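Local coordinates for protein putative TetR transcriptional regulator (Rhodococcus sp., PDB 2I10) that probably binds DNA as a TetR-family transcriptional regulator and has a pocket that holds p-nitrophenol, at residues 19-22 against 23-27; 46-49 against 50-54; 88-91 against 92-96; 134-137 against 138-141. All blocks are in the same frame, centred on the assembly; numbering follows the deposited sequence.

Interaction 1 of 4, residues 19-22 against 23-27; sequences TAME and LFWRQ
The shortest polar bond in this helical run links W25 N to M21 O at 2.6 Å, and it is bent to 146° at the hydrogen. One residue earlier, F24 N meets A20 O at 2.9 Å in a straighter bond of 170°, nearly along the C=O axis. Together with L23 N to T19 O and R26 N to E22 O, these bonds give the unbroken i to i+4 pattern of an alpha-helix. A20 O is also approached by the F24 ring: CD2 comes to 3.1 Å from it, because CG lies beside the F24 backbone N (chi1 -68°) and the ring leans back over the preceding turn. The same lean sets F24 CE2 4.0 Å from A20 CB. M21 behaves differently. It starts away from the next turn, then bends at chi2 and chi3 until its CE reaches 4.2 Å from F24 CB. That methyl also lies at the edge of the W25 ring, near its plane. E22 and R26 carry opposite charges, yet E22 OE1 and R26 NH1 stay 6.4 Å apart, so no salt bridge ties them. Helix 15-27 belongs to the TetR-type DNA-binding region and is enclosed on several sides: L23 packs on helix 34-41, A20 and M21 on helix 55-66, with F24 edge-to-face against F59, and W25 on helix 108-112, while L114 of the second subunit touches M21, E22 and W25.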
ATOM      1  N   THR B  19     -18.238  -8.599  -0.524  1.00 31.26           N
ATOM      2  CA  THR B  19     -18.896  -9.133  -1.704  1.00 31.57           C
ATOM      3  C   THR B  19     -19.321  -8.036  -2.680  1.00 31.33           C
ATOM      4  O   THR B  19     -19.092  -8.137  -3.893  1.00 30.97           O
ATOM      5  CB  THR B  19     -20.109 -10.017  -1.295  1.00 31.72           C
ATOM      6  OG1 THR B  19     -19.622 -10.995  -0.393  1.00 32.84           O
ATOM      7  CG2 THR B  19     -20.672 -10.716  -2.488  1.00 33.25           C
ATOM      8  N   ALA B  20     -19.945  -6.995  -2.130  1.00 31.59           N
ATOM      9  CA  ALA B  20     -20.301  -5.788  -2.892  1.00 31.98           C
ATOM     10  C   ALA B  20     -19.089  -5.104  -3.524  1.00 32.14           C
ATOM     11  O   ALA B  20     -19.114  -4.813  -4.719  1.00 31.90           O
ATOM     12  CB  ALA B  20     -21.062  -4.861  -2.014  1.00 30.94           C
HETATM   13  N   MSE B  21     -18.012  -4.894  -2.756  1.00 32.68           N
HETATM   14  CA  MSE B  21     -16.733  -4.425  -3.317  1.00 34.24           C
HETATM   15  C   MSE B  21     -16.235  -5.198  -4.542  1.00 35.55           C
HETATM   16  O   MSE B  21     -15.880  -4.578  -5.546  1.00 36.81           O
HETATM   17  CB  MSE B  21     -15.619  -4.400  -2.253  1.00 35.01           C
HETATM   18  CG  MSE B  21     -14.214  -3.967  -2.757  1.00 33.13           C
HETATM   19 SE   MSE B  21     -14.189  -2.032  -2.907  0.80 44.39          SE
HETATM   20  CE  MSE B  21     -15.025  -1.621  -4.680  1.00 33.78           C
ATOM     21  N   GLU B  22     -16.192  -6.528  -4.485  1.00 36.09           N
ATOM     22  CA  GLU B  22     -15.690  -7.328  -5.627  1.00 36.59           C
ATOM     23  C   GLU B  22     -16.499  -7.092  -6.865  1.00 34.25           C
ATOM     24  O   GLU B  22     -15.945  -7.031  -7.953  1.00 33.75           O
ATOM     25  CB  GLU B  22     -15.685  -8.856  -5.344  1.00 36.89           C
ATOM     26  CG  GLU B  22     -15.272  -9.199  -3.936  1.00 41.84           C
ATOM     27  CD  GLU B  22     -15.177 -10.704  -3.653  1.00 40.72           C
ATOM     28  OE1 GLU B  22     -16.144 -11.480  -3.912  1.00 44.53           O
ATOM     29  OE2 GLU B  22     -14.111 -11.085  -3.126  1.00 45.69           O
ATOM     30  N   LEU B  23     -17.820  -7.024  -6.703  1.00 33.44           N
ATOM     31  CA  LEU B  23     -18.703  -6.745  -7.808  1.00 32.77           C
ATOM     32  C   LEU B  23     -18.447  -5.393  -8.384  1.00 31.54           C
ATOM     33  O   LEU B  23     -18.324  -5.250  -9.589  1.00 32.10           O
ATOM     34  CB  LEU B  23     -20.174  -6.788  -7.368  1.00 33.37           C
ATOM     35  CG  LEU B  23     -20.910  -8.104  -7.438  1.00 36.90           C
ATOM     36  CD1 LEU B  23     -22.262  -7.956  -6.753  1.00 36.68           C
ATOM     37  CD2 LEU B  23     -21.059  -8.560  -8.901  1.00 39.13           C
ATOM     38  N   PHE B  24     -18.457  -4.372  -7.536  1.00 31.01           N
ATOM     39  CA  PHE B  24     -18.296  -3.008  -8.031  1.00 30.27           C
ATOM     40  C   PHE B  24     -16.880  -2.878  -8.598  1.00 30.31           C
ATOM     41  O   PHE B  24     -16.636  -2.132  -9.557  1.00 29.45           O
ATOM     42  CB  PHE B  24     -18.506  -1.945  -6.926  1.00 30.08           C
ATOM     43  CG  PHE B  24     -19.934  -1.828  -6.388  1.00 30.48           C
ATOM     44  CD1 PHE B  24     -21.016  -1.577  -7.219  1.00 28.71           C
ATOM     45  CD2 PHE B  24     -20.171  -1.880  -5.020  1.00 33.59           C
ATOM     46  CE1 PHE B  24     -22.311  -1.426  -6.707  1.00 27.52           C
ATOM     47  CE2 PHE B  24     -21.466  -1.739  -4.499  1.00 28.68           C
ATOM     48  CZ  PHE B  24     -22.525  -1.515  -5.346  1.00 28.00           C
ATOM     49  N   TRP B  25     -15.925  -3.581  -7.983  1.00 31.23           N
ATOM     50  CA  TRP B  25     -14.527  -3.452  -8.438  1.00 32.65           C
ATOM     51  C   TRP B  25     -14.452  -3.901  -9.887  1.00 33.13           C
ATOM     52  O   TRP B  25     -13.916  -3.187 -10.718  1.00 34.45           O
ATOM     53  CB  TRP B  25     -13.617  -4.312  -7.585  1.00 32.02           C
ATOM     54  CG  TRP B  25     -12.178  -4.240  -7.959  1.00 32.17           C
ATOM     55  CD1 TRP B  25     -11.473  -5.136  -8.738  1.00 33.44           C
ATOM     56  CD2 TRP B  25     -11.242  -3.228  -7.559  1.00 31.98           C
ATOM     57  NE1 TRP B  25     -10.157  -4.731  -8.847  1.00 31.70           N
ATOM     58  CE2 TRP B  25      -9.979  -3.577  -8.121  1.00 32.97           C
ATOM     59  CE3 TRP B  25     -11.341  -2.084  -6.756  1.00 28.49           C
ATOM     60  CZ2 TRP B  25      -8.833  -2.800  -7.931  1.00 29.68           C
ATOM     61  CZ3 TRP B  25     -10.215  -1.317  -6.567  1.00 32.34           C
ATOM     62  CH2 TRP B  25      -8.962  -1.680  -7.161  1.00 33.41           C
ATOM     63  N   ARG B  26     -15.018  -5.075 -10.170  1.00 34.75           N
ATOM     64  CA  ARG B  26     -14.969  -5.704 -11.494  1.00 36.01           C
ATOM     65  C   ARG B  26     -15.914  -5.064 -12.514  1.00 35.57           C
ATOM     66  O   ARG B  26     -15.555  -4.908 -13.689  1.00 35.00           O
ATOM     67  CB  ARG B  26     -15.285  -7.188 -11.364  1.00 36.74           C
ATOM     68  CG  ARG B  26     -15.274  -7.942 -12.719  1.00 40.74           C
ATOM     69  CD  ARG B  26     -15.610  -9.414 -12.575  1.00 40.27           C
ATOM     70  NE  ARG B  26     -17.048  -9.627 -12.339  1.00 50.81           N
ATOM     71  CZ  ARG B  26     -17.576  -9.921 -11.154  1.00 50.63           C
ATOM     72  NH1 ARG B  26     -16.807 -10.035 -10.062  1.00 52.86           N
ATOM     73  NH2 ARG B  26     -18.871 -10.102 -11.062  1.00 49.46           N
ATOM     74  N   GLN B  27     -17.123  -4.690 -12.067  1.00 34.64           N
ATOM     75  CA  GLN B  27     -18.161  -4.220 -12.989  1.00 34.91           C
ATOM     76  C   GLN B  27     -18.383  -2.692 -13.006  1.00 34.33           C
ATOM     77  O   GLN B  27     -19.032  -2.175 -13.913  1.00 34.22           O
ATOM     78  CB  GLN B  27     -19.509  -4.924 -12.695  1.00 35.03           C
ATOM     79  CG  GLN B  27     -19.469  -6.463 -12.580  1.00 35.32           C
ATOM     80  CD  GLN B  27     -20.850  -7.101 -12.426  1.00 37.04           C
ATOM     81  OE1 GLN B  27     -21.720  -6.637 -11.656  1.00 41.57           O
ATOM     82  NE2 GLN B  27     -21.073  -8.144 -13.184  1.00 36.82           N
TER

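Interaction 2 of 4, residues 46-49 against 50-54; sequences PSLY and AAFGS
L48 and F52, one turn apart, carry the apolar side of this contact: L48 CD1 lies 3.8 Å from F52 CD2, and the two side chains cross at about a right angle. Their first torsions bring this about. In L48, CG is opposite the backbone N (chi1 171°) and a bend at chi2 returns CD1 to the following turn; in F52, CG sits beside the backbone N (chi1 -61°), which tips the ring back toward L48. Both residues pack on L58 of helix 55-66, and L48 also meets T38 and L41 of helix 34-41. Helix 45-52 is the second helix of the predicted helix-turn-helix, the position of the recognition helix in TetR-family regulators, and it meets both these helices through L48. Y49 also starts away from the next turn, but its ring goes to the helix end, where CD1 comes within 3.6 Å of G53 C. Here the helix ends: G53 N bonds Y49 O at 2.7 Å and, weakly, L48 O, which F52 N grips more firmly at 2.8 Å. Y49 CA also points its hydrogen at G53 O, 3.4 Å away and almost straight at 175°. G53 has positive phi, and a CB there would be jammed against the carbonyl oxygen of F52. S54 follows as N-cap of helix 55-66, its side chain capping a backbone N just beyond and its own N bonded to D57 OD2.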
ATOM      1  N   PRO B  46     -36.002  -7.003  -1.068  1.00 28.04           N
ATOM      2  CA  PRO B  46     -36.431  -6.272   0.147  1.00 27.27           C
ATOM      3  C   PRO B  46     -35.473  -6.398   1.353  1.00 26.95           C
ATOM      4  O   PRO B  46     -35.249  -5.414   2.050  1.00 26.96           O
ATOM      5  CB  PRO B  46     -37.780  -6.909   0.503  1.00 27.92           C
ATOM      6  CG  PRO B  46     -38.007  -7.969  -0.406  1.00 28.84           C
ATOM      7  CD  PRO B  46     -37.024  -7.969  -1.521  1.00 27.61           C
ATOM      8  N   SER B  47     -34.913  -7.588   1.603  1.00 26.54           N
ATOM      9  CA  SER B  47     -33.889  -7.703   2.650  1.00 26.37           C
ATOM     10  C   SER B  47     -32.602  -6.902   2.357  1.00 26.20           C
ATOM     11  O   SER B  47     -31.999  -6.394   3.279  1.00 26.89           O
ATOM     12  CB  SER B  47     -33.533  -9.154   2.967  1.00 26.13           C
ATOM     13  OG  SER B  47     -34.697  -9.966   3.164  1.00 26.97           O
ATOM     14  N   LEU B  48     -32.168  -6.815   1.107  1.00 25.84           N
ATOM     15  CA  LEU B  48     -31.018  -5.992   0.761  1.00 27.50           C
ATOM     16  C   LEU B  48     -31.302  -4.522   1.095  1.00 28.23           C
ATOM     17  O   LEU B  48     -30.445  -3.811   1.633  1.00 28.33           O
ATOM     18  CB  LEU B  48     -30.670  -6.147  -0.739  1.00 26.63           C
ATOM     19  CG  LEU B  48     -29.619  -5.177  -1.285  1.00 30.77           C
ATOM     20  CD1 LEU B  48     -28.300  -5.673  -0.782  1.00 31.94           C
ATOM     21  CD2 LEU B  48     -29.597  -5.113  -2.836  1.00 30.39           C
ATOM     22  N   TYR B  49     -32.509  -4.071   0.744  1.00 27.66           N
ATOM     23  CA  TYR B  49     -32.922  -2.709   1.016  1.00 28.58           C
ATOM     24  C   TYR B  49     -32.975  -2.420   2.517  1.00 28.50           C
ATOM     25  O   TYR B  49     -32.426  -1.456   2.956  1.00 28.74           O
ATOM     26  CB  TYR B  49     -34.289  -2.408   0.345  1.00 28.46           C
ATOM     27  CG  TYR B  49     -34.751  -0.994   0.573  1.00 30.08           C
ATOM     28  CD1 TYR B  49     -34.177   0.062  -0.138  1.00 28.71           C
ATOM     29  CD2 TYR B  49     -35.715  -0.699   1.552  1.00 31.73           C
ATOM     30  CE1 TYR B  49     -34.587   1.381   0.084  1.00 33.09           C
ATOM     31  CE2 TYR B  49     -36.127   0.622   1.791  1.00 31.17           C
ATOM     32  CZ  TYR B  49     -35.549   1.640   1.056  1.00 30.91           C
ATOM     33  OH  TYR B  49     -35.910   2.931   1.275  1.00 32.90           O
ATOM     34  N   ALA B  50     -33.613  -3.281   3.283  1.00 30.13           N
ATOM     35  CA  ALA B  50     -33.680  -3.149   4.749  1.00 31.68           C
ATOM     36  C   ALA B  50     -32.312  -3.097   5.416  1.00 33.14           C
ATOM     37  O   ALA B  50     -32.092  -2.285   6.335  1.00 34.42           O
ATOM     38  CB  ALA B  50     -34.516  -4.301   5.345  1.00 31.97           C
ATOM     39  N   ALA B  51     -31.385  -3.945   4.960  1.00 32.92           N
ATOM     40  CA  ALA B  51     -30.014  -3.959   5.504  1.00 32.79           C
ATOM     41  C   ALA B  51     -29.109  -2.855   5.005  1.00 33.02           C
ATOM     42  O   ALA B  51     -28.330  -2.336   5.772  1.00 33.00           O
ATOM     43  CB  ALA B  51     -29.345  -5.318   5.203  1.00 33.96           C
ATOM     44  N   PHE B  52     -29.171  -2.520   3.713  1.00 33.05           N
ATOM     45  CA  PHE B  52     -28.140  -1.663   3.100  1.00 33.80           C
ATOM     46  C   PHE B  52     -28.731  -0.468   2.353  1.00 33.30           C
ATOM     47  O   PHE B  52     -27.994   0.403   1.925  1.00 34.21           O
ATOM     48  CB  PHE B  52     -27.222  -2.483   2.148  1.00 34.15           C
ATOM     49  CG  PHE B  52     -26.469  -3.573   2.837  1.00 34.21           C
ATOM     50  CD1 PHE B  52     -25.439  -3.264   3.728  1.00 35.92           C
ATOM     51  CD2 PHE B  52     -26.805  -4.902   2.629  1.00 37.30           C
ATOM     52  CE1 PHE B  52     -24.745  -4.271   4.410  1.00 37.96           C
ATOM     53  CE2 PHE B  52     -26.126  -5.930   3.307  1.00 37.57           C
ATOM     54  CZ  PHE B  52     -25.085  -5.605   4.198  1.00 37.69           C
ATOM     55  N   GLY B  53     -30.047  -0.439   2.160  1.00 31.72           N
ATOM     56  CA  GLY B  53     -30.649   0.673   1.452  1.00 30.34           C
ATOM     57  C   GLY B  53     -30.641   0.467  -0.042  1.00 29.64           C
ATOM     58  O   GLY B  53     -30.687  -0.661  -0.554  1.00 29.51           O
ATOM     59  N   SER B  54     -30.605   1.576  -0.757  1.00 29.37           N
ATOM     60  CA  SER B  54     -30.539   1.537  -2.197  1.00 29.44           C
ATOM     61  C   SER B  54     -29.165   1.066  -2.661  1.00 28.80           C
ATOM     62  O   SER B  54     -28.222   0.973  -1.858  1.00 29.60           O
ATOM     63  CB  SER B  54     -30.894   2.904  -2.799  1.00 28.04           C
ATOM     64  OG  SER B  54     -29.825   3.839  -2.577  1.00 32.45           O
TER

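Interaction 3 of 4, residues 88-91 against 92-96; sequences LDFL and TGRVE
T92 grips the carbonyl oxygen of L88 twice: T92 N reaches L88 O at 3.0 Å in a nearly straight bond (171°), and T92 OG1 donates to the same oxygen, also at 3.0 Å. The two donors come from opposite faces of the carbonyl plane. The hydroxyl gets there because chi1 of 62° places OG1 between the backbone N and the carbonyl carbon, folding it back onto the previous turn. The other branch then lies beside the backbone N, and T92 CG2 rests 4.0 Å from L88 CD1. With a valine here, L88 O would probably be left without its second donor. Bonds from G93 N to D89 O, R94 N to F90 O and V95 N to L91 O continue the ladder of helix 83-98, a helix of the TetR-type C-terminal domain. On another side of it R94 lays its aliphatic part over a face of the F90 ring: CG stands 4.0 Å from the ring centroid, only 19° off the normal, a CH-pi contact, while CD comes 3.5 Å from F90 CE1. Bends at chi2 and chi3 turn the R94 guanidinium almost parallel to that ring, and its NH2 bonds M67 O beyond the helix. D89 likewise finds its partner outside, in a salt bridge to R80. F90 packs further on helices 71-78 and 157-177, and V95 on helices 157-177 and 181-192.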
ATOM      1  N   LEU B  88      -2.124  14.203  11.742  1.00 30.16           N
ATOM      2  CA  LEU B  88      -2.176  13.259  12.845  1.00 31.60           C
ATOM      3  C   LEU B  88      -3.564  12.599  13.003  1.00 32.90           C
ATOM      4  O   LEU B  88      -3.668  11.355  13.073  1.00 33.17           O
ATOM      5  CB  LEU B  88      -1.715  13.913  14.159  1.00 31.57           C
ATOM      6  CG  LEU B  88      -1.968  13.041  15.397  1.00 32.30           C
ATOM      7  CD1 LEU B  88      -0.945  11.914  15.540  1.00 31.54           C
ATOM      8  CD2 LEU B  88      -1.943  13.874  16.658  1.00 34.29           C
ATOM      9  N   ASP B  89      -4.596  13.441  13.094  1.00 32.93           N
ATOM     10  CA  ASP B  89      -5.997  13.056  13.137  1.00 33.64           C
ATOM     11  C   ASP B  89      -6.320  12.153  11.956  1.00 31.82           C
ATOM     12  O   ASP B  89      -6.860  11.075  12.113  1.00 32.00           O
ATOM     13  CB  ASP B  89      -6.810  14.325  12.926  1.00 35.14           C
ATOM     14  CG  ASP B  89      -7.878  14.544  13.938  1.00 41.04           C
ATOM     15  OD1 ASP B  89      -7.498  14.772  15.131  1.00 46.28           O
ATOM     16  OD2 ASP B  89      -9.089  14.568  13.522  1.00 44.32           O
ATOM     17  N   PHE B  90      -6.010  12.618  10.755  1.00 30.61           N
ATOM     18  CA  PHE B  90      -6.254  11.828   9.569  1.00 30.24           C
ATOM     19  C   PHE B  90      -5.591  10.430   9.590  1.00 30.17           C
ATOM     20  O   PHE B  90      -6.233   9.395   9.291  1.00 29.86           O
ATOM     21  CB  PHE B  90      -5.806  12.555   8.327  1.00 30.72           C
ATOM     22  CG  PHE B  90      -6.220  11.859   7.095  1.00 31.26           C
ATOM     23  CD1 PHE B  90      -7.579  11.564   6.892  1.00 34.09           C
ATOM     24  CD2 PHE B  90      -5.289  11.446   6.158  1.00 33.46           C
ATOM     25  CE1 PHE B  90      -7.992  10.864   5.764  1.00 32.02           C
ATOM     26  CE2 PHE B  90      -5.697  10.769   5.027  1.00 34.36           C
ATOM     27  CZ  PHE B  90      -7.038  10.473   4.825  1.00 33.71           C
ATOM     28  N   LEU B  91      -4.315  10.405   9.931  1.00 30.12           N
ATOM     29  CA  LEU B  91      -3.554   9.137   9.868  1.00 30.57           C
ATOM     30  C   LEU B  91      -4.007   8.136  10.901  1.00 31.73           C
ATOM     31  O   LEU B  91      -4.202   6.947  10.568  1.00 33.56           O
ATOM     32  CB  LEU B  91      -2.027   9.362   9.935  1.00 29.07           C
ATOM     33  CG  LEU B  91      -1.352  10.082   8.788  1.00 27.20           C
ATOM     34  CD1 LEU B  91       0.198  10.174   9.074  1.00 25.12           C
ATOM     35  CD2 LEU B  91      -1.656   9.471   7.398  1.00 23.99           C
ATOM     36  N   THR B  92      -4.194   8.582  12.153  1.00 32.17           N
ATOM     37  CA  THR B  92      -4.720   7.707  13.204  1.00 31.63           C
ATOM     38  C   THR B  92      -6.195   7.243  12.969  1.00 32.54           C
ATOM     39  O   THR B  92      -6.572   6.124  13.327  1.00 32.77           O
ATOM     40  CB  THR B  92      -4.641   8.349  14.617  1.00 32.33           C
ATOM     41  OG1 THR B  92      -5.450   9.532  14.654  1.00 31.20           O
ATOM     42  CG2 THR B  92      -3.220   8.679  15.024  1.00 31.16           C
ATOM     43  N   GLY B  93      -7.017   8.112  12.396  1.00 32.59           N
ATOM     44  CA  GLY B  93      -8.379   7.770  11.984  1.00 33.38           C
ATOM     45  C   GLY B  93      -8.403   6.671  10.916  1.00 33.04           C
ATOM     46  O   GLY B  93      -9.235   5.768  10.971  1.00 32.43           O
ATOM     47  N   ARG B  94      -7.471   6.749   9.964  1.00 33.76           N
ATOM     48  CA  ARG B  94      -7.353   5.762   8.903  1.00 33.06           C
ATOM     49  C   ARG B  94      -6.965   4.442   9.506  1.00 33.06           C
ATOM     50  O   ARG B  94      -7.498   3.405   9.123  1.00 33.13           O
ATOM     51  CB  ARG B  94      -6.338   6.159   7.824  1.00 34.07           C
ATOM     52  CG  ARG B  94      -6.773   7.226   6.800  1.00 32.88           C
ATOM     53  CD  ARG B  94      -8.248   7.544   6.905  1.00 38.50           C
ATOM     54  NE  ARG B  94      -9.046   6.820   5.948  1.00 42.68           N
ATOM     55  CZ  ARG B  94     -10.362   6.676   6.025  1.00 44.83           C
ATOM     56  NH1 ARG B  94     -11.056   7.192   7.041  1.00 45.67           N
ATOM     57  NH2 ARG B  94     -10.981   6.000   5.078  1.00 45.55           N
ATOM     58  N   VAL B  95      -6.045   4.466  10.456  1.00 32.86           N
ATOM     59  CA  VAL B  95      -5.614   3.237  11.116  1.00 32.97           C
ATOM     60  C   VAL B  95      -6.806   2.565  11.844  1.00 34.17           C
ATOM     61  O   VAL B  95      -6.908   1.351  11.868  1.00 33.50           O
ATOM     62  CB  VAL B  95      -4.409   3.467  12.086  1.00 32.92           C
ATOM     63  CG1 VAL B  95      -4.180   2.238  12.972  1.00 32.19           C
ATOM     64  CG2 VAL B  95      -3.115   3.752  11.302  1.00 33.07           C
ATOM     65  N   GLU B  96      -7.685   3.347  12.461  1.00 35.05           N
ATOM     66  CA  GLU B  96      -8.912   2.809  13.011  1.00 36.66           C
ATOM     67  C   GLU B  96      -9.767   2.129  11.916  1.00 36.15           C
ATOM     68  O   GLU B  96     -10.181   0.997  12.094  1.00 37.01           O
ATOM     69  CB  GLU B  96      -9.736   3.886  13.742  1.00 37.07           C
ATOM     70  CG  GLU B  96      -8.991   4.698  14.872  1.00 40.31           C
ATOM     71  CD  GLU B  96      -9.809   5.962  15.378  1.00 40.44           C
ATOM     72  OE1 GLU B  96     -10.583   6.582  14.578  1.00 44.48           O
ATOM     73  OE2 GLU B  96      -9.661   6.341  16.565  1.00 41.83           O
TER

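Interaction 4 of 4, residues 134-137 against 138-141; sequences MRQT and VLDR
Q136 leaves the helix with CG opposite its backbone N (chi1 -168°) and then bends at chi2, which carries its amide toward the next turn. From CG onward the contacts grow closer: CG is 4.2 Å from D140 OD1, CD is 4.0 Å from D140 OD1, and the tip divides. Q136 OE1 lies 3.8 Å from L139 CD1, whereas Q136 NE2 donates to D140 OD1 at 2.9 Å with an angle of 158°. The carboxylate oxygen lies in the amide plane of Q136, but the donor stands 49° out of the carboxylate plane. The bond thus adds a side-chain link to the backbone bond from D140 N to Q136 O, 2.8 Å. With a leucine in its place, D140 OD1 would probably lose this donor and the carboxylate be freer to turn. R135 and L139 run side by side: L139 CD1 sits over one face of the R135 guanidinium, 3.5 Å from NH2. That guanidinium is held by a salt bridge from NE to E132, and with R131, E132 and R162 it lines the p-nitrophenol site, the ligand touching R135. Around helix 121-148, M134 and R135 pack on helix 157-177, M134 and T137 also touch helix 71-78, and R141 reaches past that helix's end to bond R80 O.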
HETATM    1  N   MSE B 134      -7.579  14.398  -2.731  1.00 26.85           N
HETATM    2  CA  MSE B 134      -6.887  14.273  -1.456  1.00 28.58           C
HETATM    3  C   MSE B 134      -5.568  15.083  -1.442  1.00 26.13           C
HETATM    4  O   MSE B 134      -5.331  15.819  -0.511  1.00 24.82           O
HETATM    5  CB  MSE B 134      -6.636  12.812  -1.074  1.00 27.71           C
HETATM    6  CG  MSE B 134      -5.683  12.694   0.130  1.00 32.06           C
HETATM    7 SE   MSE B 134      -5.466  10.875   0.781  0.80 36.36          SE
HETATM    8  CE  MSE B 134      -4.169  10.172  -0.520  1.00 35.17           C
ATOM      9  N   ARG B 135      -4.743  14.942  -2.489  1.00 26.93           N
ATOM     10  CA  ARG B 135      -3.494  15.657  -2.593  1.00 27.47           C
ATOM     11  C   ARG B 135      -3.749  17.172  -2.492  1.00 27.73           C
ATOM     12  O   ARG B 135      -3.104  17.848  -1.715  1.00 27.92           O
ATOM     13  CB  ARG B 135      -2.754  15.330  -3.908  1.00 27.72           C
ATOM     14  CG  ARG B 135      -1.298  15.827  -3.926  1.00 27.68           C
ATOM     15  CD  ARG B 135      -0.559  15.512  -5.249  1.00 29.30           C
ATOM     16  NE  ARG B 135      -1.071  16.419  -6.246  1.00 35.01           N
ATOM     17  CZ  ARG B 135      -0.501  17.572  -6.591  1.00 37.82           C
ATOM     18  NH1 ARG B 135      -1.124  18.348  -7.480  1.00 37.28           N
ATOM     19  NH2 ARG B 135       0.701  17.917  -6.114  1.00 34.96           N
ATOM     20  N   GLN B 136      -4.700  17.678  -3.281  1.00 28.07           N
ATOM     21  CA  GLN B 136      -5.027  19.101  -3.255  1.00 28.89           C
ATOM     22  C   GLN B 136      -5.577  19.610  -1.910  1.00 27.57           C
ATOM     23  O   GLN B 136      -5.267  20.720  -1.517  1.00 27.45           O
ATOM     24  CB  GLN B 136      -5.967  19.484  -4.421  1.00 28.28           C
ATOM     25  CG  GLN B 136      -6.094  21.026  -4.583  1.00 33.44           C
ATOM     26  CD  GLN B 136      -4.751  21.718  -4.806  1.00 36.08           C
ATOM     27  OE1 GLN B 136      -3.973  21.295  -5.680  1.00 37.53           O
ATOM     28  NE2 GLN B 136      -4.450  22.761  -3.998  1.00 36.14           N
ATOM     29  N   THR B 137      -6.417  18.808  -1.247  1.00 27.41           N
ATOM     30  CA  THR B 137      -6.966  19.130   0.077  1.00 27.60           C
ATOM     31  C   THR B 137      -5.865  19.261   1.140  1.00 26.92           C
ATOM     32  O   THR B 137      -5.884  20.136   2.025  1.00 25.92           O
ATOM     33  CB  THR B 137      -7.974  18.018   0.525  1.00 29.57           C
ATOM     34  OG1 THR B 137      -9.071  17.950  -0.413  1.00 31.90           O
ATOM     35  CG2 THR B 137      -8.533  18.320   1.889  1.00 31.14           C
ATOM     36  N   VAL B 138      -4.901  18.354   1.065  1.00 26.06           N
ATOM     37  CA  VAL B 138      -3.738  18.391   1.942  1.00 24.30           C
ATOM     38  C   VAL B 138      -2.902  19.615   1.592  1.00 23.77           C
ATOM     39  O   VAL B 138      -2.528  20.348   2.466  1.00 24.28           O
ATOM     40  CB  VAL B 138      -2.937  17.017   1.853  1.00 23.55           C
ATOM     41  CG1 VAL B 138      -1.616  17.109   2.558  1.00 23.87           C
ATOM     42  CG2 VAL B 138      -3.762  15.923   2.483  1.00 23.82           C
ATOM     43  N   LEU B 139      -2.662  19.871   0.314  1.00 24.28           N
ATOM     44  CA  LEU B 139      -1.926  21.080  -0.092  1.00 25.80           C
ATOM     45  C   LEU B 139      -2.632  22.378   0.349  1.00 26.17           C
ATOM     46  O   LEU B 139      -1.959  23.355   0.730  1.00 25.89           O
ATOM     47  CB  LEU B 139      -1.723  21.137  -1.641  1.00 24.77           C
ATOM     48  CG  LEU B 139      -0.652  20.250  -2.295  1.00 25.65           C
ATOM     49  CD1 LEU B 139      -0.802  20.169  -3.828  1.00 25.16           C
ATOM     50  CD2 LEU B 139       0.770  20.702  -1.856  1.00 24.42           C
ATOM     51  N   ASP B 140      -3.961  22.409   0.246  1.00 26.27           N
ATOM     52  CA  ASP B 140      -4.732  23.601   0.680  1.00 27.05           C
ATOM     53  C   ASP B 140      -4.491  23.747   2.155  1.00 28.03           C
ATOM     54  O   ASP B 140      -4.289  24.861   2.640  1.00 28.61           O
ATOM     55  CB  ASP B 140      -6.245  23.417   0.450  1.00 26.10           C
ATOM     56  CG  ASP B 140      -6.642  23.548  -0.998  1.00 29.04           C
ATOM     57  OD1 ASP B 140      -5.830  24.110  -1.777  1.00 28.49           O
ATOM     58  OD2 ASP B 140      -7.779  23.112  -1.379  1.00 28.27           O
ATOM     59  N   ARG B 141      -4.491  22.630   2.895  1.00 28.87           N
ATOM     60  CA  ARG B 141      -4.253  22.714   4.370  1.00 30.05           C
ATOM     61  C   ARG B 141      -2.851  23.274   4.690  1.00 29.83           C
ATOM     62  O   ARG B 141      -2.679  24.042   5.660  1.00 29.58           O
ATOM     63  CB  ARG B 141      -4.420  21.359   5.073  1.00 30.47           C
ATOM     64  CG  ARG B 141      -4.478  21.385   6.614  1.00 30.29           C
ATOM     65  CD  ARG B 141      -5.593  22.293   7.143  1.00 31.03           C
ATOM     66  NE  ARG B 141      -5.503  22.621   8.569  1.00 27.00           N
ATOM     67  CZ  ARG B 141      -4.778  23.633   9.055  1.00 26.21           C
ATOM     68  NH1 ARG B 141      -4.045  24.392   8.269  1.00 23.61           N
ATOM     69  NH2 ARG B 141      -4.800  23.896  10.335  1.00 28.40           N
TER

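How the interactions relate
All four contacts are local, three inside a helix and interaction 2 at the end of its helix, met in chain order on helices 15-27, 45-52, 83-98 and 121-148. Interactions 1 and 2 share the TetR-type DNA-binding region; their centres are 17 Å apart and they do not touch, but both pack on helices 34-41 and 55-66. Interactions 3 and 4 belong to the C-terminal domain, centres 16 Å apart, and do meet: F90 CE2 lies 4.3 Å from M134 SE. Between the two regions the separation grows to 35 Å from the centre of interaction 2 to that of interaction 4. The predicted DNA-reading helix and the p-nitrophenol site are therefore far apart.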